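Local coordinates for protein Ispd/ispf bifunctional enzyme (Campylobacter jejuni, PDB 1W55) that makes 4-diphosphocytidyl-2-C-methyl-D-erythritol from CTP and methylerythritol phosphate, and cyclises its 2-phosphate derivative to methylerythritol cyclodiphosphate, two steps of isoprenoid precursor biosynthesis, at residues 129-133 with 134-138. Numbering follows the deposited sequence.
With EDO (1,2-ethanediol), chain F.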
loop_
_atom_site.group_PDB
_atom_site.type_symbol
_atom_site.label_atom_id
_atom_site.label_comp_id
_atom_site.label_asym_id
_atom_site.label_seq_id
_atom_site.Cartn_x
_atom_site.Cartn_y
_atom_site.Cartn_z
ATOM N N THR A 129 -20.039 -14.284 -26.996
ATOM C CA THR A 129 -20.172 -14.932 -28.293
ATOM C C THR A 129 -19.014 -15.919 -28.476
ATOM O O THR A 129 -17.834 -15.562 -28.296
ATOM C CB THR A 129 -20.138 -13.873 -29.404
ATOM O OG1 THR A 129 -21.208 -12.947 -29.204
ATOM C CG2 THR A 129 -20.427 -14.491 -30.789
ATOM N N THR A 130 -19.368 -17.153 -28.828
ATOM C CA THR A 130 -18.439 -18.263 -28.963
ATOM C C THR A 130 -18.455 -18.765 -30.395
ATOM O O THR A 130 -19.509 -19.183 -30.908
ATOM C CB THR A 130 -18.847 -19.415 -28.023
ATOM O OG1 THR A 130 -18.873 -18.953 -26.668
ATOM C CG2 THR A 130 -17.773 -20.527 -28.006
ATOM N N LEU A 131 -17.296 -18.719 -31.046
ATOM C CA LEU A 131 -17.153 -19.306 -32.376
ATOM C C LEU A 131 -16.355 -20.601 -32.311
ATOM O O LEU A 131 -15.344 -20.684 -31.614
ATOM C CB LEU A 131 -16.496 -18.329 -33.359
ATOM C CG LEU A 131 -16.924 -16.859 -33.347
ATOM C CD1 LEU A 131 -16.046 -16.032 -34.271
ATOM C CD2 LEU A 131 -18.392 -16.721 -33.729
ATOM N N PHE A 132 -16.855 -21.614 -33.011
ATOM C CA PHE A 132 -16.115 -22.828 -33.327
ATOM C C PHE A 132 -15.832 -22.783 -34.819
ATOM O O PHE A 132 -16.765 -22.744 -35.630
ATOM C CB PHE A 132 -16.930 -24.072 -32.974
ATOM C CG PHE A 132 -16.175 -25.373 -33.153
ATOM C CD1 PHE A 132 -15.310 -25.837 -32.165
ATOM C CD2 PHE A 132 -16.341 -26.141 -34.315
ATOM C CE1 PHE A 132 -14.615 -27.035 -32.329
ATOM C CE2 PHE A 132 -15.648 -27.348 -34.493
ATOM C CZ PHE A 132 -14.788 -27.799 -33.497
ATOM N N ASP A 133 -14.551 -22.772 -35.178
ATOM C CA ASP A 133 -14.126 -22.627 -36.574
ATOM C C ASP A 133 -14.754 -21.394 -37.235
ATOM O O ASP A 133 -15.147 -21.432 -38.406
ATOM C CB ASP A 133 -14.436 -23.898 -37.388
ATOM C CG ASP A 133 -13.239 -24.817 -37.514
ATOM O OD1 ASP A 133 -12.105 -24.352 -37.276
ATOM O OD2 ASP A 133 -13.335 -26.023 -37.847
ATOM N N ASN A 134 -14.847 -20.310 -36.467
ATOM C CA ASN A 134 -15.372 -19.030 -36.955
ATOM C C ASN A 134 -16.890 -19.011 -37.210
ATOM O O ASN A 134 -17.412 -18.044 -37.767
ATOM C CB ASN A 134 -14.573 -18.531 -38.180
ATOM C CG ASN A 134 -13.154 -18.087 -37.819
ATOM O OD1 ASN A 134 -12.823 -17.898 -36.647
ATOM N ND2 ASN A 134 -12.310 -17.917 -38.835
ATOM N N GLU A 135 -17.578 -20.082 -36.802
ATOM C CA GLU A 135 -19.043 -20.181 -36.849
ATOM C C GLU A 135 -19.630 -20.180 -35.432
ATOM O O GLU A 135 -19.117 -20.846 -34.535
ATOM C CB GLU A 135 -19.486 -21.468 -37.562
ATOM C CG GLU A 135 -19.258 -21.508 -39.075
ATOM C CD GLU A 135 -19.806 -20.289 -39.812
ATOM O OE1 GLU A 135 -20.992 -19.926 -39.596
ATOM O OE2 GLU A 135 -19.046 -19.693 -40.613
ATOM N N ALA A 136 -20.732 -19.460 -35.261
ATOM C CA ALA A 136 -21.323 -19.218 -33.952
ATOM C C ALA A 136 -21.941 -20.458 -33.314
ATOM O O ALA A 136 -22.612 -21.239 -33.980
ATOM C CB ALA A 136 -22.340 -18.094 -34.047
ATOM N N LEU A 137 -21.691 -20.623 -32.016
ATOM C CA LEU A 137 -22.285 -21.675 -31.197
ATOM C C LEU A 137 -23.170 -21.038 -30.162
ATOM O O LEU A 137 -23.015 -19.852 -29.860
ATOM C CB LEU A 137 -21.211 -22.444 -30.437
ATOM C CG LEU A 137 -20.265 -23.390 -31.157
ATOM C CD1 LEU A 137 -19.467 -24.131 -30.112
ATOM C CD2 LEU A 137 -21.016 -24.358 -32.074
ATOM N N GLN A 138 -24.073 -21.828 -29.590
ATOM C CA GLN A 138 -24.924 -21.349 -28.511
ATOM C C GLN A 138 -24.114 -21.289 -27.219
ATOM O O GLN A 138 -23.793 -22.324 -26.624
ATOM C CB GLN A 138 -26.165 -22.243 -28.353
ATOM C CG GLN A 138 -27.282 -21.631 -27.501
ATOM C CD GLN A 138 -28.124 -20.619 -28.277
ATOM O OE1 GLN A 138 -28.694 -20.945 -29.321
ATOM N NE2 GLN A 138 -28.195 -19.393 -27.773
HETATM C C1 EDO F . -20.890 -9.685 -27.559
HETATM O O1 EDO F . -21.058 -9.629 -26.150
HETATM C C2 EDO F . -19.545 -10.295 -27.886
HETATM O O2 EDO F . -19.398 -11.496 -27.164
HETATM O O HOH W 1 -22.212 -17.407 -29.361
HETATM O O HOH W 2 -13.355 -20.042 -33.800
#
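With CG set anti to the backbone N (chi1 -175°), F132 swings its ring away from the neighbouring strand and leaves CB to meet L137; the leucine CG stands anti to its own carbonyl carbon, and L137 CD1 comes to rest 3.8 Å from F132 CB. The branched end of L137, CD1 with CG and CD2 close behind, rests on the F132 methylene; the ring takes no part. On the opposite face L131 lays CD2 alongside A136, 4.2 Å from A136 CB. Between these two apolar contacts runs the backbone of a tight beta hairpin in the cytidylyltransferase part, whose type I' turn runs from F132 to E135, with D133 and N134, both at positive phi, at its two central positions. F132 and E135 close the turn as a hydrogen-bonded pair: F132 N reaches E135 O at 2.8 Å, and E135 N returns to F132 O at 3.0 Å, the latter donor standing 60° above the carbonyl plane. Farther from the turn, L137 N meets T130 O at 2.8 Å, and a water bridges T130 N to L137 O. The hairpin is also an association element: T130, L131 and F132 pair antiparallel with a strand of the second subunit, where I145 packs on L131 and K143 NZ donates to N134 OD1. T130 touches R139, predicted to position methylerythritol phosphate. T129 N donates to O2 of an ethanediol at 2.9 Å, a molecule probably left from crystallisation and held also by D96 and K191 of the second subunit, residues of its cytidine monophosphate pocket.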